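Local coordinates for molybdopterin-guanine dinucleotide biosynthesis protein B (Bacillus subtilis subsp. spizizenii, PDB 4OYH), which probably binds GTP, hydrolyses it weakly, and may act as an adapter in making and using the molybdopterin guanine dinucleotide cofactor, at residues R93-Y98 and D104-E109; L31-E36 and L166-L171; V16-S21 and L128-T133. The protein carries 2 engineered substitutions. All coordinates share one frame; numbering follows the deposited sequence.

Overall arrangement
All three contacts are built round one parallel sheet of a P-loop NTPase fold. Along the chain the order is 16-21, 31-36, 93-98, 104-109, 128-133 and 166-171, so contact 1 is nested inside the loops closed by the other two, whose segments alternate. Contacts 1 and 2, with centres 15 Å apart, touch where L171 packs on C105 and L106 and where L31 meets L107; both also reach the second subunit. Contact 3, centred 21 and 22 Å from contacts 1 and 2, lies across the chain's centre from each. It holds the P-loop between strand 12-16 and helix 23-35, where GTP phosphates probably bind; the last turn of the same helix enters contact 2.

Contact 1 of 3, residues R93-Y98 and D104-E109; sequences RLIELY and DCLLIE
L106 gives one methyl group to Y98 and the other to I95, and so joins helix 91-100 to strand 105-109. It contributes the most buried surface of the three residues. Its CD1 stands over one face of the Y98 ring, 3.8 Å from the ring centroid and 16° off the normal, a CH-pi contact displaced somewhat toward the rim. The closest ring atom is Y98 CE2, at 3.7 Å from L106 CD1, and the two side chains meet at about a right angle. With CG anti to the backbone N (chi1 175°), L106 reaches out from the strand so that its fork opens on the helix. The other branch, L106 CD2, lies 3.9 Å from I95 CG1, which the isoleucine extends beside its own backbone N. Y98 and L106 are also the residues whose CA atoms come closest, with 7.9 Å between Y98 CA and L106 CA.

Y98 works at both ends: the ring receives a methyl group, while its hydroxyl donates a hydrogen bond to the carbonyl oxygen of C43 on the adjacent strand 41-46. That bond fixes the far end of the ring. The next strand residue, L107, serves the other face of the sheet, where I27, I30 and L31 of helix 23-35 receive it. L94 and L97 also pack on L81 of the second subunit, as Y98 does on A74 of that subunit, while L94 touches L44 of strand 41-46 as well, so helix 91-100 contacts both the sheet and the second subunit.

No hydrogen bond or salt bridge crosses between the two segments. All three touching residues are buried, so their cohesion rests on dispersion and the exclusion of water, with the tyrosine's one polar side-chain atom satisfied by a strand backbone.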
loop_
_atom_site.group_PDB
_atom_site.type_symbol
_atom_site.label_atom_id
_atom_site.label_comp_id
_atom_site.label_asym_id
_atom_site.label_seq_id
_atom_site.Cartn_x
_atom_site.Cartn_y
_atom_site.Cartn_z
ATOM N N ARG A 93 2.841 -7.705 12.115
ATOM C CA ARG A 93 3.344 -7.568 10.764
ATOM C C ARG A 93 3.040 -6.199 10.163
ATOM O O ARG A 93 3.860 -5.667 9.399
ATOM C CB ARG A 93 2.763 -8.674 9.897
ATOM C CG ARG A 93 3.457 -10.016 10.159
ATOM C CD ARG A 93 2.986 -11.074 9.214
ATOM N NE ARG A 93 1.885 -11.850 9.775
ATOM C CZ ARG A 93 1.984 -13.106 10.214
ATOM N NH1 ARG A 93 3.146 -13.767 10.166
ATOM N NH2 ARG A 93 0.907 -13.709 10.706
ATOM N N LEU A 94 1.898 -5.605 10.503
ATOM C CA LEU A 94 1.622 -4.271 9.970
ATOM C C LEU A 94 2.616 -3.280 10.565
ATOM O O LEU A 94 3.060 -2.391 9.868
ATOM C CB LEU A 94 0.181 -3.824 10.236
ATOM C CG LEU A 94 -0.857 -4.684 9.490
ATOM C CD1 LEU A 94 -2.178 -4.624 10.202
ATOM C CD2 LEU A 94 -1.011 -4.262 8.030
ATOM N N ILE A 95 3.018 -3.480 11.818
ATOM C CA ILE A 95 3.946 -2.559 12.442
ATOM C C ILE A 95 5.343 -2.726 11.828
ATOM O O ILE A 95 6.013 -1.737 11.563
ATOM C CB ILE A 95 3.949 -2.725 13.977
ATOM C CG1 ILE A 95 2.623 -2.188 14.530
ATOM C CG2 ILE A 95 5.064 -1.920 14.619
ATOM C CD1 ILE A 95 2.432 -2.388 15.999
ATOM N N GLU A 96 5.757 -3.948 11.549
ATOM C CA GLU A 96 7.022 -4.171 10.838
ATOM C C GLU A 96 7.048 -3.463 9.472
ATOM O O GLU A 96 8.051 -2.846 9.071
ATOM C CB GLU A 96 7.273 -5.661 10.640
ATOM C CG GLU A 96 7.513 -6.419 11.942
ATOM C CD GLU A 96 7.347 -7.941 11.806
ATOM O OE1 GLU A 96 6.779 -8.411 10.801
ATOM O OE2 GLU A 96 7.787 -8.673 12.718
ATOM N N LEU A 97 5.937 -3.555 8.768
ATOM C CA LEU A 97 5.792 -2.855 7.517
ATOM C C LEU A 97 6.073 -1.379 7.747
ATOM O O LEU A 97 6.807 -0.800 6.982
ATOM C CB LEU A 97 4.403 -3.051 6.925
ATOM C CG LEU A 97 4.162 -3.139 5.403
ATOM C CD1 LEU A 97 2.769 -2.577 5.051
ATOM C CD2 LEU A 97 5.215 -2.480 4.545
ATOM N N TYR A 98 5.510 -0.775 8.789
ATOM C CA TYR A 98 5.724 0.657 9.018
ATOM C C TYR A 98 7.182 0.965 9.344
ATOM O O TYR A 98 7.679 2.033 8.990
ATOM C CB TYR A 98 4.832 1.194 10.140
ATOM C CG TYR A 98 3.461 1.527 9.654
ATOM C CD1 TYR A 98 2.514 0.539 9.529
ATOM C CD2 TYR A 98 3.120 2.811 9.261
ATOM C CE1 TYR A 98 1.240 0.804 9.054
ATOM C CE2 TYR A 98 1.833 3.096 8.792
ATOM C CZ TYR A 98 0.899 2.073 8.675
ATOM O OH TYR A 98 -0.389 2.288 8.209
ATOM N N ASP A 104 8.784 7.237 11.939
ATOM C CA ASP A 104 9.305 7.389 13.317
ATOM C C ASP A 104 8.418 6.743 14.379
ATOM O O ASP A 104 8.859 6.426 15.471
ATOM C CB ASP A 104 9.428 8.870 13.727
ATOM C CG ASP A 104 10.477 9.644 12.940
ATOM O OD1 ASP A 104 11.393 9.011 12.343
ATOM O OD2 ASP A 104 10.381 10.908 12.962
ATOM N N CYS A 105 7.135 6.629 14.075
ATOM C CA CYS A 105 6.146 6.284 15.078
ATOM C C CYS A 105 4.799 6.015 14.415
ATOM O O CYS A 105 4.676 6.110 13.196
ATOM C CB CYS A 105 6.029 7.400 16.110
ATOM S SG CYS A 105 5.749 9.024 15.395
ATOM N N LEU A 106 3.797 5.654 15.205
ATOM C CA LEU A 106 2.552 5.193 14.598
ATOM C C LEU A 106 1.315 5.480 15.440
ATOM O O LEU A 106 1.252 5.190 16.645
ATOM C CB LEU A 106 2.676 3.711 14.284
ATOM C CG LEU A 106 1.421 3.007 13.754
ATOM C CD1 LEU A 106 0.984 3.555 12.353
ATOM C CD2 LEU A 106 1.673 1.536 13.729
ATOM N N LEU A 107 0.360 6.102 14.757
ATOM C CA LEU A 107 -0.994 6.345 15.236
ATOM C C LEU A 107 -1.889 5.256 14.689
ATOM O O LEU A 107 -1.954 5.064 13.478
ATOM C CB LEU A 107 -1.524 7.707 14.763
ATOM C CG LEU A 107 -2.175 8.710 15.718
ATOM C CD1 LEU A 107 -3.108 9.614 14.970
ATOM C CD2 LEU A 107 -2.877 8.072 16.841
ATOM N N ILE A 108 -2.569 4.532 15.569
ATOM C CA ILE A 108 -3.496 3.486 15.116
ATOM C C ILE A 108 -4.939 3.849 15.502
ATOM O O ILE A 108 -5.199 4.180 16.664
ATOM C CB ILE A 108 -3.149 2.129 15.723
ATOM C CG1 ILE A 108 -1.653 1.827 15.518
ATOM C CG2 ILE A 108 -4.082 1.089 15.157
ATOM C CD1 ILE A 108 -1.275 0.395 15.640
ATOM N N GLU A 109 -5.863 3.813 14.540
ATOM C CA GLU A 109 -7.295 3.825 14.854
ATOM C C GLU A 109 -7.779 2.362 14.977
ATOM O O GLU A 109 -7.672 1.605 14.019
ATOM C CB GLU A 109 -8.068 4.599 13.776
ATOM C CG GLU A 109 -9.599 4.447 13.793
ATOM C CD GLU A 109 -10.313 5.398 12.804
ATOM O OE1 GLU A 109 -11.496 5.159 12.493
ATOM O OE2 GLU A 109 -9.709 6.386 12.346
#

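Contact 2 of 3, residues L31-E36 and L166-L171. Engineered in segment 166-171: L166 (natural residue Phe).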
loop_
_atom_site.group_PDB
_atom_site.type_symbol
_atom_site.label_atom_id
_atom_site.label_comp_id
_atom_site.label_asym_id
_atom_site.label_seq_id
_atom_site.Cartn_x
_atom_site.Cartn_y
_atom_site.Cartn_z
ATOM N N LEU A 31 -2.670 14.466 13.487
ATOM C CA LEU A 31 -1.790 14.385 12.334
ATOM C C LEU A 31 -1.385 15.771 11.803
ATOM O O LEU A 31 -0.217 15.977 11.446
ATOM C CB LEU A 31 -2.430 13.570 11.229
ATOM C CG LEU A 31 -2.630 12.098 11.565
ATOM C CD1 LEU A 31 -3.432 11.396 10.466
ATOM C CD2 LEU A 31 -1.281 11.409 11.786
ATOM N N GLU A 32 -2.328 16.710 11.783
ATOM C CA GLU A 32 -2.058 18.086 11.352
ATOM C C GLU A 32 -0.930 18.636 12.215
ATOM O O GLU A 32 0.095 19.089 11.711
ATOM C CB GLU A 32 -3.321 18.969 11.457
ATOM C CG GLU A 32 -4.425 18.656 10.393
ATOM C CD GLU A 32 -5.881 18.932 10.845
ATOM O OE1 GLU A 32 -6.814 18.783 10.021
ATOM O OE2 GLU A 32 -6.104 19.288 12.019
ATOM N N LYS A 33 -1.086 18.533 13.526
ATOM C CA LYS A 33 -0.070 19.065 14.406
ATOM C C LYS A 33 1.260 18.309 14.310
ATOM O O LYS A 33 2.290 18.893 14.587
ATOM C CB LYS A 33 -0.560 19.086 15.853
ATOM C CG LYS A 33 0.128 20.165 16.676
ATOM C CD LYS A 33 -0.699 20.614 17.875
ATOM C CE LYS A 33 -0.030 21.779 18.614
ATOM N NZ LYS A 33 -0.550 21.991 20.009
ATOM N N ALA A 34 1.260 17.046 13.903
ATOM C CA ALA A 34 2.522 16.325 13.704
ATOM C C ALA A 34 3.294 16.766 12.430
ATOM O O ALA A 34 4.531 16.710 12.403
ATOM C CB ALA A 34 2.270 14.820 13.650
ATOM N N SER A 35 2.566 17.161 11.389
ATOM C CA SER A 35 3.153 17.739 10.173
ATOM C C SER A 35 4.048 18.921 10.539
ATOM O O SER A 35 5.275 18.801 10.497
ATOM C CB SER A 35 2.060 18.185 9.200
ATOM O OG SER A 35 1.282 17.083 8.760
ATOM N N GLU A 36 3.446 20.044 10.936
ATOM C CA GLU A 36 4.172 21.032 11.749
ATOM C C GLU A 36 4.880 20.207 12.824
ATOM O O GLU A 36 4.360 19.188 13.222
ATOM C CB GLU A 36 3.240 22.067 12.371
ATOM C CG GLU A 36 2.105 22.521 11.467
ATOM C CD GLU A 36 2.600 23.120 10.145
ATOM O OE1 GLU A 36 3.777 23.544 10.077
ATOM O OE2 GLU A 36 1.812 23.172 9.172
ATOM N N LEU A 166 -1.109 15.515 24.477
ATOM C CA LEU A 166 -0.752 14.365 25.268
ATOM C C LEU A 166 -0.383 13.251 24.312
ATOM O O LEU A 166 0.543 12.507 24.558
ATOM C CB LEU A 166 -1.895 13.961 26.217
ATOM C CG LEU A 166 -1.694 12.704 27.065
ATOM C CD1 LEU A 166 -2.566 12.738 28.271
ATOM C CD2 LEU A 166 -2.043 11.433 26.324
ATOM N N VAL A 167 -1.072 13.136 23.198
ATOM C CA VAL A 167 -0.767 12.017 22.324
ATOM C C VAL A 167 0.580 12.226 21.650
ATOM O O VAL A 167 1.352 11.290 21.484
ATOM C CB VAL A 167 -1.853 11.803 21.267
ATOM C CG1 VAL A 167 -1.435 10.702 20.300
ATOM C CG2 VAL A 167 -3.155 11.433 21.912
ATOM N N LEU A 168 0.871 13.468 21.301
ATOM C CA LEU A 168 2.080 13.777 20.566
ATOM C C LEU A 168 3.301 13.618 21.427
ATOM O O LEU A 168 4.383 13.232 20.953
ATOM C CB LEU A 168 2.000 15.193 20.003
ATOM C CG LEU A 168 1.052 15.298 18.810
ATOM C CD1 LEU A 168 0.530 16.702 18.621
ATOM C CD2 LEU A 168 1.773 14.866 17.593
ATOM N N SER A 169 3.145 13.870 22.707
ATOM C CA SER A 169 4.290 13.764 23.587
ATOM C C SER A 169 4.625 12.289 23.712
ATOM O O SER A 169 5.806 11.935 23.829
ATOM C CB SER A 169 4.030 14.424 24.960
ATOM O OG SER A 169 3.420 13.525 25.874
ATOM N N GLN A 170 3.610 11.420 23.646
ATOM C CA GLN A 170 3.875 9.986 23.783
ATOM C C GLN A 170 4.448 9.473 22.484
ATOM O O GLN A 170 5.233 8.541 22.477
ATOM C CB GLN A 170 2.613 9.186 24.140
ATOM C CG GLN A 170 1.830 9.688 25.355
ATOM C CD GLN A 170 2.667 9.778 26.590
ATOM O OE1 GLN A 170 3.132 8.776 27.121
ATOM N NE2 GLN A 170 2.874 10.981 27.053
ATOM N N LEU A 171 4.046 10.068 21.367
ATOM C CA LEU A 171 4.650 9.667 20.100
ATOM C C LEU A 171 6.085 10.203 19.979
ATOM O O LEU A 171 6.835 9.699 19.157
ATOM C CB LEU A 171 3.794 10.126 18.935
ATOM C CG LEU A 171 2.348 9.572 18.922
ATOM C CD1 LEU A 171 1.535 10.235 17.836
ATOM C CD2 LEU A 171 2.335 8.071 18.749
#
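The two helical segments come closest at A34 and L168, whose CA atoms are 7.3 Å apart. Each is held by its own backbone bonds, such as S35 N to L31 O at 3.0 Å and L171 N to V167 O at 3.0 Å; none crosses between them. E36 is the first residue to leave helical phi/psi after helix 23-35, so the contact uses the last turn of that helix.

L168 carries the packing on its side and splits it between two neighbours. Its CD2 rests on the methyl of A34, 4.0 Å from A34 CB. Its CD1 touches the aliphatic part of K33, 3.8 Å from K33 CB and 4.0 Å from K33 CG. The lysine runs extended beyond CG, which is anti to the backbone N (chi1 -153°), so its stem passes alongside the leucine methyl while its charged end leads away from the segment, to a salt bridge with D165 of the same C-terminal helix.

L168 also reaches I30; A34 and L168 both touch L39, and A34 also touches L41. V167 and L171 turn to V13 of strand 12-16, with L171 touching L41 of strand 41-46 as well. The end of helix 161-171 is thus packed against helix 23-35 and strands 12-16 and 41-46, while L31 and S35 touch the second subunit.

Contact 3 of 3, residues V16-S21 and L128-T133; sequences VGFQNS and LEALKT. With SO4 (sulfate ion), chain F.
The F18 ring has L131 CD2 over one face and A130 CB at its edge, near the ring plane. The methyl L131 CD2 stands 4.0 Å from the ring centroid, 13° off the normal and shifted toward the rim, in a CH-pi contact. L131 CG follows, 3.9 Å from F18 CE2, so the leucine side chain lies obliquely across that side of the ring. At the edge, A130 CB is 3.6 Å from F18 CZ. F18 CG is anti to its carbonyl carbon (chi1 -67°), which turns the ring out of the loop to meet the end of helix 127-130. L131 is the centre of an inverse gamma turn; its other branch, CD1, approaches G17 CA at 4.2 Å. L131 also packs on L122 and K112, placing it between the loop and strand 118-122.

A type II beta turn runs from F18 to S21, and the backbone N-H groups of N20 and S21 meet a sulfate ion, probably from the crystallisation liquor. N20 N bonds O1 of the sulfate, and S21 N makes a weak bond, 3.1 Å, to O4; the backbone amides of G22 and K23 complete the grip. Such a nest of amides is the anion site of a Walker A P-loop, and N20 to T24 probably bind GTP here too.

The contact itself is wholly apolar, with no hydrogen bond between the segments. F18 packs against L131 and A130 through carbon atoms alone, while the amides of N20 and S21 turn to the anion, consistent with phosphate binding.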
loop_
_atom_site.group_PDB
_atom_site.type_symbol
_atom_site.label_atom_id
_atom_site.label_comp_id
_atom_site.label_asym_id
_atom_site.label_seq_id
_atom_site.Cartn_x
_atom_site.Cartn_y
_atom_site.Cartn_z
ATOM N N VAL A 16 -9.241 4.361 20.262
ATOM C CA VAL A 16 -10.324 3.408 20.246
ATOM C C VAL A 16 -11.586 4.061 20.788
ATOM O O VAL A 16 -11.525 4.955 21.613
ATOM C CB VAL A 16 -10.017 2.131 21.056
ATOM C CG1 VAL A 16 -8.732 1.533 20.616
ATOM C CG2 VAL A 16 -10.037 2.378 22.514
ATOM N N GLY A 17 -12.728 3.587 20.314
ATOM C CA GLY A 17 -14.008 4.249 20.518
ATOM C C GLY A 17 -15.007 3.672 19.513
ATOM O O GLY A 17 -14.615 3.324 18.404
ATOM N N PHE A 18 -16.273 3.526 19.917
ATOM C CA PHE A 18 -17.384 3.199 18.994
ATOM C C PHE A 18 -17.484 4.160 17.820
ATOM O O PHE A 18 -16.984 5.297 17.859
ATOM C CB PHE A 18 -18.736 3.169 19.753
ATOM C CG PHE A 18 -18.826 2.033 20.748
ATOM C CD1 PHE A 18 -18.804 0.729 20.316
ATOM C CD2 PHE A 18 -18.870 2.264 22.096
ATOM C CE1 PHE A 18 -18.858 -0.304 21.201
ATOM C CE2 PHE A 18 -18.930 1.228 22.974
ATOM C CZ PHE A 18 -18.913 -0.054 22.524
ATOM N N GLN A 19 -18.118 3.680 16.756
ATOM C CA GLN A 19 -18.417 4.507 15.594
ATOM C C GLN A 19 -19.075 5.807 16.009
ATOM O O GLN A 19 -19.916 5.822 16.910
ATOM C CB GLN A 19 -19.305 3.726 14.644
ATOM C CG GLN A 19 -19.459 4.326 13.269
ATOM C CD GLN A 19 -20.415 3.510 12.434
ATOM O OE1 GLN A 19 -20.400 2.275 12.493
ATOM N NE2 GLN A 19 -21.278 4.188 11.676
ATOM N N ASN A 20 -18.649 6.897 15.374
ATOM C CA ASN A 20 -19.203 8.233 15.595
ATOM C C ASN A 20 -18.904 8.853 16.972
ATOM O O ASN A 20 -19.602 9.768 17.433
ATOM C CB ASN A 20 -20.711 8.201 15.342
ATOM C CG ASN A 20 -21.040 7.680 13.953
ATOM O OD1 ASN A 20 -21.691 6.642 13.800
ATOM N ND2 ASN A 20 -20.557 8.383 12.930
ATOM N N SER A 21 -17.818 8.401 17.589
ATOM C CA SER A 21 -17.265 9.030 18.803
ATOM C C SER A 21 -16.467 10.333 18.561
ATOM O O SER A 21 -16.191 11.064 19.482
ATOM C CB SER A 21 -16.356 8.019 19.523
ATOM O OG SER A 21 -17.057 6.806 19.737
ATOM N N LEU A 128 -17.328 2.642 28.134
ATOM C CA LEU A 128 -16.059 2.102 28.640
ATOM C C LEU A 128 -16.131 0.618 28.967
ATOM O O LEU A 128 -15.110 -0.056 28.969
ATOM C CB LEU A 128 -15.599 2.865 29.881
ATOM C CG LEU A 128 -14.094 2.793 30.192
ATOM C CD1 LEU A 128 -13.223 3.361 29.078
ATOM C CD2 LEU A 128 -13.793 3.533 31.477
ATOM N N GLU A 129 -17.334 0.104 29.213
ATOM C CA GLU A 129 -17.508 -1.306 29.534
ATOM C C GLU A 129 -17.220 -2.207 28.360
ATOM O O GLU A 129 -16.323 -3.043 28.428
ATOM C CB GLU A 129 -18.925 -1.564 30.035
ATOM C CG GLU A 129 -19.050 -1.470 31.550
ATOM C CD GLU A 129 -18.296 -0.283 32.125
ATOM O OE1 GLU A 129 -17.385 -0.516 32.947
ATOM O OE2 GLU A 129 -18.610 0.873 31.751
ATOM N N ALA A 130 -17.982 -2.061 27.282
ATOM C CA ALA A 130 -17.742 -2.876 26.096
ATOM C C ALA A 130 -16.348 -2.630 25.471
ATOM O O ALA A 130 -15.808 -3.499 24.775
ATOM C CB ALA A 130 -18.829 -2.631 25.072
ATOM N N LEU A 131 -15.762 -1.461 25.715
ATOM C CA LEU A 131 -14.399 -1.199 25.250
ATOM C C LEU A 131 -13.481 -1.743 26.346
ATOM O O LEU A 131 -13.098 -1.050 27.282
ATOM C CB LEU A 131 -14.165 0.294 24.965
ATOM C CG LEU A 131 -15.215 0.917 24.050
ATOM C CD1 LEU A 131 -15.216 2.436 24.142
ATOM C CD2 LEU A 131 -15.017 0.455 22.603
ATOM N N LYS A 132 -13.200 -3.032 26.227
ATOM C CA LYS A 132 -12.441 -3.781 27.208
ATOM C C LYS A 132 -10.990 -3.793 26.729
ATOM O O LYS A 132 -10.701 -4.327 25.656
ATOM C CB LYS A 132 -13.034 -5.207 27.337
ATOM C CG LYS A 132 -12.584 -6.023 28.555
ATOM C CD LYS A 132 -11.129 -6.535 28.425
ATOM C CE LYS A 132 -10.189 -5.956 29.509
ATOM N NZ LYS A 132 -8.731 -5.932 29.151
ATOM N N THR A 133 -10.071 -3.203 27.479
ATOM C CA THR A 133 -8.686 -3.187 27.003
ATOM C C THR A 133 -7.663 -2.625 27.975
ATOM O O THR A 133 -7.989 -1.933 28.944
ATOM C CB THR A 133 -8.556 -2.367 25.682
ATOM O OG1 THR A 133 -7.261 -2.583 25.097
ATOM C CG2 THR A 133 -8.798 -0.880 25.930
HETATM S S SO4 F . -15.838 8.148 14.362
HETATM O O1 SO4 F . -16.727 7.152 13.752
HETATM O O2 SO4 F . -14.655 8.214 13.527
HETATM O O3 SO4 F . -16.508 9.428 14.569
HETATM O O4 SO4 F . -15.425 7.726 15.699
#